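Local structure of cobalamin biosynthesis protein CobN (Mycobacterium tuberculosis, 7C6O) at residues L73-L78 / I100-A105; F328-D333 / S338-P343; A353-R358 / L539-S544; W688-K693 / A751-T756; A1055-N1060 / G1079-T1084. The protein serves as the large catalytic subunit of cobaltochelatase, which probably inserts cobalt into the corrin ring during cobalamin biosynthesis. All blocks are in the same frame, centred on the assembly; numbering follows the deposited sequence. Where two conformers were deposited one is given.

The five contacts follow one another along the chain without touching. Contact 1 lies farthest out, about 54 Å from the chain centre, and joins two helices over the N-terminal parallel sheet by methyl packing. Contact 2 is a hairpin at the edge of the next sheet, held by main-chain bonds, and its second strand runs straight into the helix that carries contact 3. There one salt bridge reaches across to a distant loop. Contact 4 pairs two helices of a helical region through a sulfur-methyl touch and a shared, partly buried charge cluster. Contact 5, the one buried throughout, is purely apolar and about 30 Å from contact 4 between centres.

Contact 1: residues L73-L78 / I100-A105; sequences LELTDL and IDTVIA
Two helices lying on the N-terminal parallel sheet meet here, Leu-75 of helix 72-79 against Thr-102 and Val-103 of helix 97-105. Each helix connects strands of the same sheet: helix 72-79 leads from strand 62-65 to strand 84-89, and helix 97-105 from there to strand 110-114. They run nearly the same way, their short axes 10.8 Å apart at an angle of 28°. At that spacing the side chains touch lightly. Leu-75 reaches out with both methyls: CD2 comes 4.0 Å from Thr-102 CG2, while CD1 lies 4.3 Å from Val-103 CG2, on the side nearer the strands. Leu-75 and Thr-102 point in opposing senses and pass alongside each other, so methyl meets methyl at their flanks. The reach of Leu-75 comes from its first torsion, 172°, which sets CG opposite the backbone N. Toward the solvent side Thr-76 adds its CG2, 4.2 Å from Thr-102 CG2. Neither threonine spends its hydroxyl on the other helix: Thr-102 OG1 bonds to Ser-98 O one turn back, and Thr-76 OG1 turns to carbonyls of its own helix. That keeps the seam between the helices apolar. Underneath, Leu-75 rests on Leu-45 of the adjoining strand, and Val-103 on Val-85, Ile-87 and Ala-110, so the same residues that join the helices also seat them on the sheet. Side-by-side, near-parallel helices over parallel strands in the order 62-65, 42-46, 84-89, 110-114 are expected of successive beta-alpha-beta crossovers in a Rossmann-like alpha/beta fold.

Contact 2: residues F328-D333 / S338-P343; sequences FKEIDD and SYVADP
Ser-338 opens the second strand of this beta hairpin as a hydrogen-bonded antiparallel partner of Glu-330. Its N gives a bond to Glu-330 O at 2.9 Å, and its O takes one from Glu-330 N at 2.8 Å. Tyr-339 comes next, in the non-hydrogen-bonded pair with Lys-329. Its CA lies 3.5 Å from Phe-328 O in a CA-H...O contact, and its ring leans obliquely against the lysine, CE2 being 3.8 Å from Lys-329 CB. Val-340 restores the bonded pattern with Phe-328: the nearly straight bond from Val-340 N to Phe-328 O (172°) is matched by a more bent one from Phe-328 N to Val-340 O (146°). On the face opposite Tyr-339, Val-340 CG2 touches Glu-330 CG at 3.8 Å, the two side chains crossing at about a right angle; the glutamate chain bends at chi2 (-66°), where its CG lies against that methyl. Past Ala-341 the chain leaves the strand, and Asp-342 sets its CB 4.0 Å from Phe-328 CE2, at the ring edge. Asp-342 is the N-cap of helix 343-361, its OD1 taking a hydrogen bond from Arg-345 N, while OD2 forms a salt bridge with Arg-293. The backbone of that same arginine binds Glu-330 OE2. Main-chain bonds therefore hold the two strands together, with carbon contacts beside them, while the acidic groups are turned to Arg-293 and the helix start.

Contact 3: residues A353-R358 / L539-S544; sequences AVRHAR and LDTGFS
A helical turn of 343-361 faces an irregular piece of chain that follows helix 530-539, and the backbones stay well apart: the closest CA atoms, those of Arg-355 and Asp-540, are 11.2 Å from each other. The gap is bridged by the arginine. Its chain bends at chi2 (-90°) and presents the guanidinium edge to the aspartate, the two flat groups standing 81° apart. Both terminal nitrogens aim at a single oxygen. NH1 is 3.0 Å from Asp-540 OD1 and forms the salt bridge's better bond, while NH2 adds a weak one to the same OD1 at 3.1 Å. NH1 comes from the syn side, tilted out of the carboxylate plane. From the anti side and the opposite face, Thr-541 N donates to Asp-540 OD1 at 2.7 Å, so the neighbouring backbone helps fix the carboxylate's rotation. The other oxygen, OD2, pairs with Arg-537, giving the buried acid two positive partners that would probably favour its charged form. Leu-584 packs against both Arg-355 and Asp-540. Helix 343-361 rests on strands 190-196 and 246-249, whereas the loop leads into strand 551-555: a salt bridge in which both terminal nitrogens share one carboxylate oxygen, linking a helix packed on one mixed sheet to a loop that leads into another.

Contact 4: residues W688-K693 / A751-T756; sequences WLCEIK and ATVDQT
Cys-690 is the first residue of 688-693 to touch 751-756, its SG resting 3.8 Å from Val-753 CG2; it comes just after Leu-689, which packs on Ile-626 of helix 624-642. With SG opposite the backbone N (chi1 179°), the sulfur lies over the branch of the valine, 4.0 Å from Val-753 CB and 4.1 Å from CG1. Here the two segments come closest, Cys-690 CA to Val-753 CA being 7.8 Å. A bound glycerol, probably from the crystallisation liquor, lies about 4 Å from the cysteine side chain. The setting is helical: helix 675-694 also packs on helix 624-642, where Ile-692 joins Leu-689 against Ile-626. Lys-693, one turn after Leu-689, heads back toward helix 750-769. Its chain is fully extended beyond CG and meets Asp-754 from the opposite direction, NZ coming 3.0 Å from Asp-754 OD2 in a salt bridge whose hydrogen bond is weak. The lysine's methylene leans on the other oxygen, CE to Asp-754 OD1 being 3.3 Å. Glu-630 of helix 624-642 is the stronger partner of NZ. Its OE2 also lies close to Asp-754 OD2, like charge to like, and the buried ammonium between them probably offsets that repulsion. Asp-754 OD1 has a further, long and weak ion pair with Arg-619.

Contact 5: residues A1055-N1060 / G1079-T1084; sequences AVAAKN and GGMVAT
Ala-1057 points its one methyl at helix 1072-1089, where Met-1081 and Val-1082 receive it. Strand 1056-1061, this helix and strand 1094-1099 form a beta-alpha-beta unit, and the contact is where the helix sits down on the first of its strands. The alanine CB touches two neighbouring side chains at once: it is 3.8 Å from Met-1081 SD and 3.8 Å from Val-1082 CG2. The methionine leaves its helix stretched out, with CG opposite the backbone N (chi1 177°), so its flank reaches the strand. CG lies 3.9 Å from Ala-1057 CB, and SD also comes 4.1 Å from Ala-1057 CA. At chi3 (-74°) the chain then bends, carrying CE away from the alanine. Val-1082 comes from the neighbouring position and touches with CG2 alone, while it also packs on Ala-1095 of the next strand. All three residues are buried, and, consistent with the small alanine side chain, the CA atoms of Ala-1057 and Val-1082 are 6.2 Å apart. The polar backbone close by is served from the helix too: Ala-1057 O accepts a hydrogen bond from His-1078 NE2.

Contact 1: residues L73-L78 / I100-A105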
# COMPACT_ATOMS: atom_id res chain seq x y z
N LEU A 73 43.70 -22.43 15.61
CA LEU A 73 44.69 -21.55 16.23
C LEU A 73 44.05 -20.64 17.27
O LEU A 73 44.61 -20.42 18.35
CB LEU A 73 45.40 -20.72 15.16
CG LEU A 73 46.36 -19.64 15.65
CD1 LEU A 73 47.49 -20.24 16.47
CD2 LEU A 73 46.91 -18.85 14.47
N GLU A 74 42.87 -20.09 16.96
CA GLU A 74 42.19 -19.22 17.92
C GLU A 74 41.81 -19.98 19.19
O GLU A 74 41.85 -19.42 20.29
CB GLU A 74 40.95 -18.60 17.28
CG GLU A 74 41.27 -17.51 16.27
CD GLU A 74 40.06 -17.07 15.48
OE1 GLU A 74 39.09 -17.85 15.39
OE2 GLU A 74 40.07 -15.93 14.95
N LEU A 75 41.45 -21.26 19.06
CA LEU A 75 41.10 -22.05 20.23
C LEU A 75 42.30 -22.25 21.15
O LEU A 75 42.23 -21.99 22.35
CB LEU A 75 40.53 -23.41 19.81
CG LEU A 75 40.28 -24.42 20.93
CD1 LEU A 75 39.27 -23.89 21.95
CD2 LEU A 75 39.82 -25.76 20.36
N THR A 76 43.43 -22.70 20.59
CA THR A 76 44.62 -22.92 21.41
C THR A 76 45.15 -21.62 22.01
O THR A 76 45.66 -21.62 23.13
CB THR A 76 45.71 -23.62 20.60
OG1 THR A 76 45.89 -22.93 19.35
CG2 THR A 76 45.32 -25.07 20.32
N ASP A 77 45.04 -20.52 21.27
CA ASP A 77 45.42 -19.22 21.82
C ASP A 77 44.56 -18.87 23.03
O ASP A 77 45.08 -18.41 24.06
CB ASP A 77 45.31 -18.13 20.76
CG ASP A 77 46.49 -18.13 19.80
OD1 ASP A 77 47.44 -18.92 20.00
OD2 ASP A 77 46.47 -17.32 18.84
N LEU A 78 43.25 -19.08 22.93
CA LEU A 78 42.37 -18.81 24.06
C LEU A 78 42.65 -19.76 25.22
O LEU A 78 42.58 -19.36 26.39
CB LEU A 78 40.91 -18.91 23.63
CG LEU A 78 40.39 -17.75 22.79
CD1 LEU A 78 39.06 -18.10 22.16
CD2 LEU A 78 40.26 -16.51 23.66
N ILE A 100 36.47 -30.32 21.50
CA ILE A 100 36.42 -30.92 22.83
C ILE A 100 37.67 -31.73 23.10
O ILE A 100 38.27 -31.63 24.18
CB ILE A 100 35.14 -31.76 22.99
CG1 ILE A 100 33.90 -30.85 22.99
CG2 ILE A 100 35.20 -32.58 24.27
CD1 ILE A 100 32.58 -31.61 23.03
N ASP A 101 38.10 -32.55 22.13
CA ASP A 101 39.31 -33.35 22.33
C ASP A 101 40.53 -32.47 22.57
O ASP A 101 41.40 -32.81 23.39
CB ASP A 101 39.55 -34.26 21.12
CG ASP A 101 38.55 -35.40 21.05
OD1 ASP A 101 37.92 -35.71 22.08
OD2 ASP A 101 38.41 -36.00 19.96
N THR A 102 40.61 -31.33 21.88
CA THR A 102 41.74 -30.42 22.07
C THR A 102 41.75 -29.84 23.48
O THR A 102 42.81 -29.77 24.11
CB THR A 102 41.69 -29.30 21.03
OG1 THR A 102 41.86 -29.86 19.72
CG2 THR A 102 42.78 -28.28 21.28
N VAL A 103 40.59 -29.43 23.98
CA VAL A 103 40.52 -28.87 25.33
C VAL A 103 40.92 -29.91 26.36
O VAL A 103 41.73 -29.64 27.26
CB VAL A 103 39.11 -28.31 25.60
CG1 VAL A 103 38.98 -27.88 27.05
CG2 VAL A 103 38.82 -27.15 24.67
N ILE A 104 40.38 -31.13 26.24
CA ILE A 104 40.67 -32.18 27.21
C ILE A 104 42.15 -32.55 27.18
O ILE A 104 42.78 -32.75 28.23
CB ILE A 104 39.76 -33.39 26.96
CG1 ILE A 104 38.32 -33.05 27.33
CG2 ILE A 104 40.25 -34.61 27.73
CD1 ILE A 104 37.32 -34.13 26.99
N ALA A 105 42.73 -32.64 25.98
CA ALA A 105 44.14 -33.00 25.87
C ALA A 105 45.06 -31.94 26.46
O ALA A 105 46.20 -32.26 26.83
CB ALA A 105 44.51 -33.25 24.41

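Contact 2: residues F328-D333 / S338-P343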
# COMPACT_ATOMS: atom_id res chain seq x y z
N PHE A 328 19.48 0.28 16.61
CA PHE A 328 20.11 -0.29 15.44
C PHE A 328 21.12 -1.35 15.86
O PHE A 328 21.83 -1.18 16.85
CB PHE A 328 20.80 0.79 14.59
CG PHE A 328 19.86 1.89 14.16
CD1 PHE A 328 19.23 1.84 12.93
CD2 PHE A 328 19.60 2.96 14.99
CE1 PHE A 328 18.36 2.84 12.53
CE2 PHE A 328 18.73 3.97 14.61
CZ PHE A 328 18.11 3.91 13.38
N LYS A 329 21.17 -2.43 15.09
CA LYS A 329 22.02 -3.58 15.40
C LYS A 329 23.47 -3.25 15.08
O LYS A 329 23.79 -2.88 13.94
CB LYS A 329 21.54 -4.80 14.62
CG LYS A 329 22.45 -6.01 14.65
CD LYS A 329 21.71 -7.22 14.09
CE LYS A 329 22.62 -8.42 13.90
NZ LYS A 329 23.61 -8.21 12.80
N GLU A 330 24.34 -3.37 16.07
CA GLU A 330 25.77 -3.15 15.89
C GLU A 330 26.53 -4.38 16.35
O GLU A 330 26.13 -5.05 17.31
CB GLU A 330 26.23 -1.91 16.67
CG GLU A 330 25.41 -0.65 16.39
CD GLU A 330 25.56 -0.14 14.96
OE1 GLU A 330 26.57 -0.47 14.30
OE2 GLU A 330 24.66 0.59 14.49
N ILE A 331 27.62 -4.69 15.65
CA ILE A 331 28.41 -5.89 15.90
C ILE A 331 29.82 -5.47 16.30
O ILE A 331 30.38 -4.52 15.74
CB ILE A 331 28.45 -6.82 14.67
CG1 ILE A 331 27.02 -7.17 14.23
CG2 ILE A 331 29.24 -8.08 14.96
CD1 ILE A 331 26.96 -8.18 13.10
N ASP A 332 30.39 -6.17 17.28
CA ASP A 332 31.75 -5.91 17.73
C ASP A 332 32.70 -6.93 17.11
O ASP A 332 32.35 -7.66 16.17
CB ASP A 332 31.81 -5.90 19.26
CG ASP A 332 31.48 -7.25 19.89
OD1 ASP A 332 31.22 -8.23 19.16
OD2 ASP A 332 31.47 -7.33 21.13
N ASP A 333 33.92 -7.00 17.64
CA ASP A 333 34.94 -7.88 17.06
C ASP A 333 34.60 -9.35 17.28
O ASP A 333 34.87 -10.19 16.41
CB ASP A 333 36.31 -7.55 17.65
CG ASP A 333 36.71 -6.11 17.39
OD1 ASP A 333 35.95 -5.20 17.77
OD2 ASP A 333 37.80 -5.89 16.82
N SER A 338 24.84 -6.04 19.70
CA SER A 338 24.23 -5.13 20.65
C SER A 338 23.35 -4.15 19.90
O SER A 338 23.66 -3.76 18.77
CB SER A 338 25.29 -4.38 21.47
OG SER A 338 24.68 -3.44 22.34
N TYR A 339 22.24 -3.77 20.52
CA TYR A 339 21.33 -2.78 19.95
C TYR A 339 21.59 -1.43 20.60
O TYR A 339 21.46 -1.29 21.82
CB TYR A 339 19.88 -3.22 20.12
CG TYR A 339 19.47 -4.28 19.12
CD1 TYR A 339 19.61 -5.63 19.42
CD2 TYR A 339 18.95 -3.93 17.88
CE1 TYR A 339 19.24 -6.60 18.51
CE2 TYR A 339 18.58 -4.90 16.96
CZ TYR A 339 18.73 -6.23 17.28
OH TYR A 339 18.36 -7.20 16.37
N VAL A 340 21.97 -0.45 19.79
CA VAL A 340 22.36 0.87 20.25
C VAL A 340 21.26 1.85 19.86
O VAL A 340 20.85 1.90 18.69
CB VAL A 340 23.72 1.29 19.67
CG1 VAL A 340 24.13 2.65 20.20
CG2 VAL A 340 24.78 0.25 20.01
N ALA A 341 20.80 2.65 20.82
CA ALA A 341 19.64 3.49 20.62
C ALA A 341 20.02 4.87 20.10
O ALA A 341 21.09 5.41 20.41
CB ALA A 341 18.84 3.63 21.91
N ASP A 342 19.12 5.44 19.29
CA ASP A 342 19.21 6.81 18.80
C ASP A 342 18.33 7.68 19.68
O ASP A 342 17.10 7.57 19.61
CB ASP A 342 18.75 6.87 17.34
CG ASP A 342 18.87 8.27 16.72
OD1 ASP A 342 18.54 9.27 17.39
OD2 ASP A 342 19.29 8.35 15.55
N PRO A 343 18.90 8.55 20.52
CA PRO A 343 18.06 9.30 21.47
C PRO A 343 17.02 10.18 20.80
O PRO A 343 15.90 10.33 21.32
CB PRO A 343 19.08 10.13 22.26
CG PRO A 343 20.38 9.41 22.09
CD PRO A 343 20.33 8.82 20.71

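Contact 3: residues A353-R358 / L539-S544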
# COMPACT_ATOMS: atom_id res chain seq x y z
N ALA A 353 3.92 7.63 21.36
CA ALA A 353 3.22 6.79 22.32
C ALA A 353 2.45 7.62 23.33
O ALA A 353 1.29 7.32 23.65
CB ALA A 353 4.20 5.86 23.02
N VAL A 354 3.07 8.68 23.85
CA VAL A 354 2.42 9.51 24.87
C VAL A 354 1.23 10.25 24.27
O VAL A 354 0.16 10.33 24.88
CB VAL A 354 3.44 10.48 25.50
CG1 VAL A 354 2.73 11.53 26.35
CG2 VAL A 354 4.44 9.70 26.35
N ARG A 355 1.39 10.81 23.06
CA ARG A 355 0.30 11.55 22.43
C ARG A 355 -0.90 10.65 22.17
O ARG A 355 -2.05 11.08 22.34
CB ARG A 355 0.78 12.18 21.12
CG ARG A 355 1.90 13.20 21.26
CD ARG A 355 1.40 14.62 21.46
NE ARG A 355 2.47 15.59 21.27
CZ ARG A 355 2.55 16.43 20.24
NH1 ARG A 355 1.61 16.43 19.30
NH2 ARG A 355 3.57 17.28 20.15
N HIS A 356 -0.66 9.40 21.76
CA HIS A 356 -1.78 8.48 21.55
C HIS A 356 -2.43 8.10 22.87
O HIS A 356 -3.66 8.00 22.96
CB HIS A 356 -1.31 7.24 20.79
CG HIS A 356 -1.15 7.45 19.32
ND1 HIS A 356 -0.01 7.99 18.76
CD2 HIS A 356 -1.99 7.19 18.29
CE1 HIS A 356 -0.15 8.06 17.45
NE2 HIS A 356 -1.34 7.57 17.14
N ALA A 357 -1.62 7.87 23.91
CA ALA A 357 -2.19 7.56 25.22
C ALA A 357 -2.93 8.75 25.80
O ALA A 357 -3.95 8.58 26.48
CB ALA A 357 -1.08 7.10 26.17
N ARG A 358 -2.44 9.97 25.53
CA ARG A 358 -3.08 11.17 26.04
C ARG A 358 -4.51 11.31 25.54
O ARG A 358 -5.35 11.91 26.21
CB ARG A 358 -2.26 12.40 25.65
CG ARG A 358 -2.87 13.75 26.02
CD ARG A 358 -2.47 14.18 27.42
NE ARG A 358 -3.01 15.49 27.76
CZ ARG A 358 -3.89 15.72 28.73
NH1 ARG A 358 -4.33 14.72 29.48
NH2 ARG A 358 -4.33 16.95 28.95
N LEU A 539 -0.38 23.32 13.24
CA LEU A 539 -1.38 22.40 13.78
C LEU A 539 -0.95 21.81 15.11
O LEU A 539 -1.80 21.40 15.90
CB LEU A 539 -1.65 21.27 12.79
CG LEU A 539 -2.25 21.63 11.43
CD1 LEU A 539 -2.41 20.38 10.57
CD2 LEU A 539 -3.58 22.34 11.62
N ASP A 540 0.35 21.76 15.38
CA ASP A 540 0.90 21.13 16.57
C ASP A 540 1.09 22.17 17.67
O ASP A 540 0.59 23.30 17.59
CB ASP A 540 2.21 20.43 16.21
CG ASP A 540 2.51 19.24 17.11
OD1 ASP A 540 1.97 19.18 18.24
OD2 ASP A 540 3.31 18.38 16.69
N THR A 541 1.80 21.80 18.72
CA THR A 541 2.22 22.75 19.74
C THR A 541 3.60 23.29 19.39
O THR A 541 4.36 22.68 18.63
CB THR A 541 2.23 22.10 21.13
OG1 THR A 541 3.01 20.90 21.09
CG2 THR A 541 0.82 21.77 21.58
N GLY A 542 3.92 24.44 19.96
CA GLY A 542 5.23 25.02 19.78
C GLY A 542 5.19 26.49 19.43
O GLY A 542 5.82 27.31 20.09
N PHE A 543 4.45 26.83 18.38
CA PHE A 543 4.24 28.23 18.05
C PHE A 543 3.35 28.87 19.11
O PHE A 543 2.44 28.23 19.65
CB PHE A 543 3.62 28.37 16.66
CG PHE A 543 4.51 27.88 15.55
CD1 PHE A 543 5.90 27.94 15.68
CD2 PHE A 543 3.97 27.37 14.38
CE1 PHE A 543 6.72 27.50 14.65
CE2 PHE A 543 4.79 26.93 13.35
CZ PHE A 543 6.17 26.99 13.49
N SER A 544 3.63 30.14 19.42
CA SER A 544 2.88 30.83 20.47
C SER A 544 1.39 30.87 20.16
O SER A 544 0.56 30.81 21.07
CB SER A 544 3.43 32.24 20.66
OG SER A 544 3.36 32.97 19.45

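Contact 4: residues W688-K693 / A751-T756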
# COMPACT_ATOMS: atom_id res chain seq x y z
N TRP A 688 -19.65 -7.36 -27.39
CA TRP A 688 -19.33 -6.00 -26.96
C TRP A 688 -20.51 -5.37 -26.23
O TRP A 688 -20.36 -4.81 -25.14
CB TRP A 688 -18.92 -5.15 -28.16
CG TRP A 688 -18.92 -3.67 -27.89
CD1 TRP A 688 -18.00 -2.98 -27.16
CD2 TRP A 688 -19.89 -2.71 -28.34
NE1 TRP A 688 -18.33 -1.64 -27.13
CE2 TRP A 688 -19.48 -1.45 -27.85
CE3 TRP A 688 -21.05 -2.79 -29.12
CZ2 TRP A 688 -20.20 -0.28 -28.10
CZ3 TRP A 688 -21.76 -1.63 -29.37
CH2 TRP A 688 -21.33 -0.39 -28.86
N LEU A 689 -21.70 -5.45 -26.83
CA LEU A 689 -22.90 -4.91 -26.19
C LEU A 689 -23.14 -5.57 -24.84
O LEU A 689 -23.45 -4.89 -23.85
CB LEU A 689 -24.10 -5.10 -27.11
CG LEU A 689 -25.49 -4.90 -26.51
CD1 LEU A 689 -25.64 -3.49 -25.96
CD2 LEU A 689 -26.56 -5.18 -27.55
N CYS A 690 -22.98 -6.90 -24.77
CA CYS A 690 -23.18 -7.61 -23.52
C CYS A 690 -22.24 -7.11 -22.44
O CYS A 690 -22.65 -6.90 -21.29
CB CYS A 690 -22.99 -9.11 -23.74
SG CYS A 690 -23.19 -10.13 -22.25
N GLU A 691 -20.97 -6.88 -22.79
CA GLU A 691 -19.98 -6.53 -21.78
C GLU A 691 -20.16 -5.09 -21.28
O GLU A 691 -20.01 -4.84 -20.08
CB GLU A 691 -18.57 -6.76 -22.33
CG GLU A 691 -18.24 -8.25 -22.46
CD GLU A 691 -16.80 -8.52 -22.85
OE1 GLU A 691 -16.13 -7.60 -23.36
OE2 GLU A 691 -16.34 -9.66 -22.64
N ILE A 692 -20.49 -4.15 -22.16
CA ILE A 692 -20.68 -2.78 -21.68
C ILE A 692 -22.02 -2.62 -20.97
O ILE A 692 -22.17 -1.69 -20.16
CB ILE A 692 -20.57 -1.75 -22.82
CG1 ILE A 692 -21.69 -1.94 -23.85
CG2 ILE A 692 -19.19 -1.83 -23.48
CD1 ILE A 692 -21.76 -0.81 -24.86
N LYS A 693 -22.99 -3.49 -21.24
CA LYS A 693 -24.26 -3.46 -20.52
C LYS A 693 -24.12 -4.10 -19.14
O LYS A 693 -24.73 -3.62 -18.18
CB LYS A 693 -25.33 -4.17 -21.34
CG LYS A 693 -26.63 -4.43 -20.60
CD LYS A 693 -27.66 -5.11 -21.50
CE LYS A 693 -29.00 -5.24 -20.80
NZ LYS A 693 -30.02 -5.84 -21.70
N ALA A 751 -27.98 -12.93 -24.75
CA ALA A 751 -29.38 -13.03 -24.33
C ALA A 751 -29.50 -13.77 -23.00
O ALA A 751 -30.31 -13.39 -22.14
CB ALA A 751 -30.20 -13.73 -25.41
N THR A 752 -28.71 -14.83 -22.80
CA THR A 752 -28.85 -15.62 -21.58
C THR A 752 -28.24 -14.91 -20.38
O THR A 752 -28.66 -15.16 -19.24
CB THR A 752 -28.22 -17.00 -21.77
OG1 THR A 752 -26.91 -16.86 -22.34
CG2 THR A 752 -29.08 -17.86 -22.68
N VAL A 753 -27.26 -14.03 -20.60
CA VAL A 753 -26.74 -13.22 -19.50
C VAL A 753 -27.84 -12.36 -18.90
O VAL A 753 -27.99 -12.27 -17.68
CB VAL A 753 -25.54 -12.37 -19.97
CG1 VAL A 753 -25.12 -11.40 -18.88
CG2 VAL A 753 -24.38 -13.27 -20.37
N ASP A 754 -28.64 -11.72 -19.76
CA ASP A 754 -29.72 -10.86 -19.28
C ASP A 754 -30.77 -11.65 -18.52
O ASP A 754 -31.28 -11.20 -17.50
CB ASP A 754 -30.35 -10.11 -20.45
CG ASP A 754 -29.45 -9.03 -21.02
OD1 ASP A 754 -28.64 -8.47 -20.25
OD2 ASP A 754 -29.54 -8.74 -22.23
N GLN A 755 -31.11 -12.84 -19.02
CA GLN A 755 -32.13 -13.65 -18.35
C GLN A 755 -31.62 -14.17 -17.01
O GLN A 755 -32.38 -14.19 -16.03
CB GLN A 755 -32.55 -14.80 -19.26
CG GLN A 755 -33.04 -14.34 -20.62
CD GLN A 755 -33.16 -15.46 -21.63
OE1 GLN A 755 -33.13 -16.64 -21.27
NE2 GLN A 755 -33.30 -15.10 -22.90
N THR A 756 -30.35 -14.57 -16.94
CA THR A 756 -29.80 -15.05 -15.68
C THR A 756 -29.66 -13.91 -14.68
O THR A 756 -29.88 -14.10 -13.47
CB THR A 756 -28.46 -15.74 -15.91
OG1 THR A 756 -28.61 -16.71 -16.96
CG2 THR A 756 -28.00 -16.44 -14.65

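Contact 5: residues A1055-N1060 / G1079-T1084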
# COMPACT_ATOMS: atom_id res chain seq x y z
N ALA A 1055 7.25 -3.35 -27.76
CA ALA A 1055 6.26 -3.54 -28.81
C ALA A 1055 4.83 -3.37 -28.31
O ALA A 1055 3.96 -2.93 -29.07
CB ALA A 1055 6.41 -4.94 -29.43
N VAL A 1056 4.58 -3.71 -27.04
CA VAL A 1056 3.27 -3.55 -26.41
C VAL A 1056 3.47 -2.88 -25.07
O VAL A 1056 4.21 -3.40 -24.22
CB VAL A 1056 2.55 -4.89 -26.20
CG1 VAL A 1056 1.05 -4.66 -26.05
CG2 VAL A 1056 2.85 -5.86 -27.32
N ALA A 1057 2.80 -1.75 -24.86
CA ALA A 1057 2.75 -1.12 -23.54
C ALA A 1057 1.47 -1.57 -22.85
O ALA A 1057 0.37 -1.30 -23.34
CB ALA A 1057 2.80 0.40 -23.66
N ALA A 1058 1.61 -2.27 -21.72
CA ALA A 1058 0.48 -2.91 -21.07
C ALA A 1058 0.26 -2.35 -19.67
O ALA A 1058 1.21 -1.99 -18.97
CB ALA A 1058 0.68 -4.43 -21.00
N LYS A 1059 -1.01 -2.29 -19.28
CA LYS A 1059 -1.42 -1.97 -17.92
C LYS A 1059 -2.63 -2.83 -17.60
O LYS A 1059 -3.50 -3.02 -18.45
CB LYS A 1059 -1.76 -0.49 -17.74
CG LYS A 1059 -2.18 -0.12 -16.32
CD LYS A 1059 -1.03 -0.32 -15.35
CE LYS A 1059 -1.45 -0.06 -13.91
NZ LYS A 1059 -2.21 -1.19 -13.29
N ASN A 1060 -2.69 -3.35 -16.38
CA ASN A 1060 -3.78 -4.23 -15.99
C ASN A 1060 -4.78 -3.47 -15.12
O ASN A 1060 -4.39 -2.67 -14.27
CB ASN A 1060 -3.25 -5.46 -15.27
CG ASN A 1060 -2.40 -6.34 -16.18
OD1 ASN A 1060 -2.67 -6.44 -17.38
ND2 ASN A 1060 -1.38 -6.97 -15.62
N GLY A 1079 -0.11 5.66 -20.27
CA GLY A 1079 0.06 6.64 -21.33
C GLY A 1079 1.46 7.21 -21.38
O GLY A 1079 1.99 7.48 -22.46
N GLY A 1080 2.08 7.40 -20.21
CA GLY A 1080 3.45 7.88 -20.19
C GLY A 1080 4.42 6.94 -20.87
O GLY A 1080 5.33 7.38 -21.59
N MET A 1081 4.25 5.63 -20.66
CA MET A 1081 5.09 4.67 -21.36
C MET A 1081 4.87 4.74 -22.87
O MET A 1081 5.83 4.74 -23.64
CB MET A 1081 4.81 3.26 -20.85
CG MET A 1081 5.60 2.18 -21.58
SD MET A 1081 5.40 0.54 -20.85
CE MET A 1081 6.40 0.69 -19.37
N VAL A 1082 3.60 4.82 -23.30
CA VAL A 1082 3.30 4.93 -24.73
C VAL A 1082 3.98 6.15 -25.33
O VAL A 1082 4.62 6.08 -26.38
CB VAL A 1082 1.78 4.97 -24.95
CG1 VAL A 1082 1.47 5.26 -26.41
CG2 VAL A 1082 1.14 3.66 -24.52
N ALA A 1083 3.86 7.30 -24.66
CA ALA A 1083 4.40 8.54 -25.21
C ALA A 1083 5.92 8.51 -25.25
O ALA A 1083 6.53 9.02 -26.20
CB ALA A 1083 3.91 9.74 -24.39
N THR A 1084 6.55 7.91 -24.24
CA THR A 1084 8.01 7.88 -24.20
C THR A 1084 8.57 6.98 -25.30
O THR A 1084 9.55 7.34 -25.96
CB THR A 1084 8.47 7.41 -22.82
OG1 THR A 1084 7.98 8.32 -21.82
CG2 THR A 1084 10.00 7.36 -22.74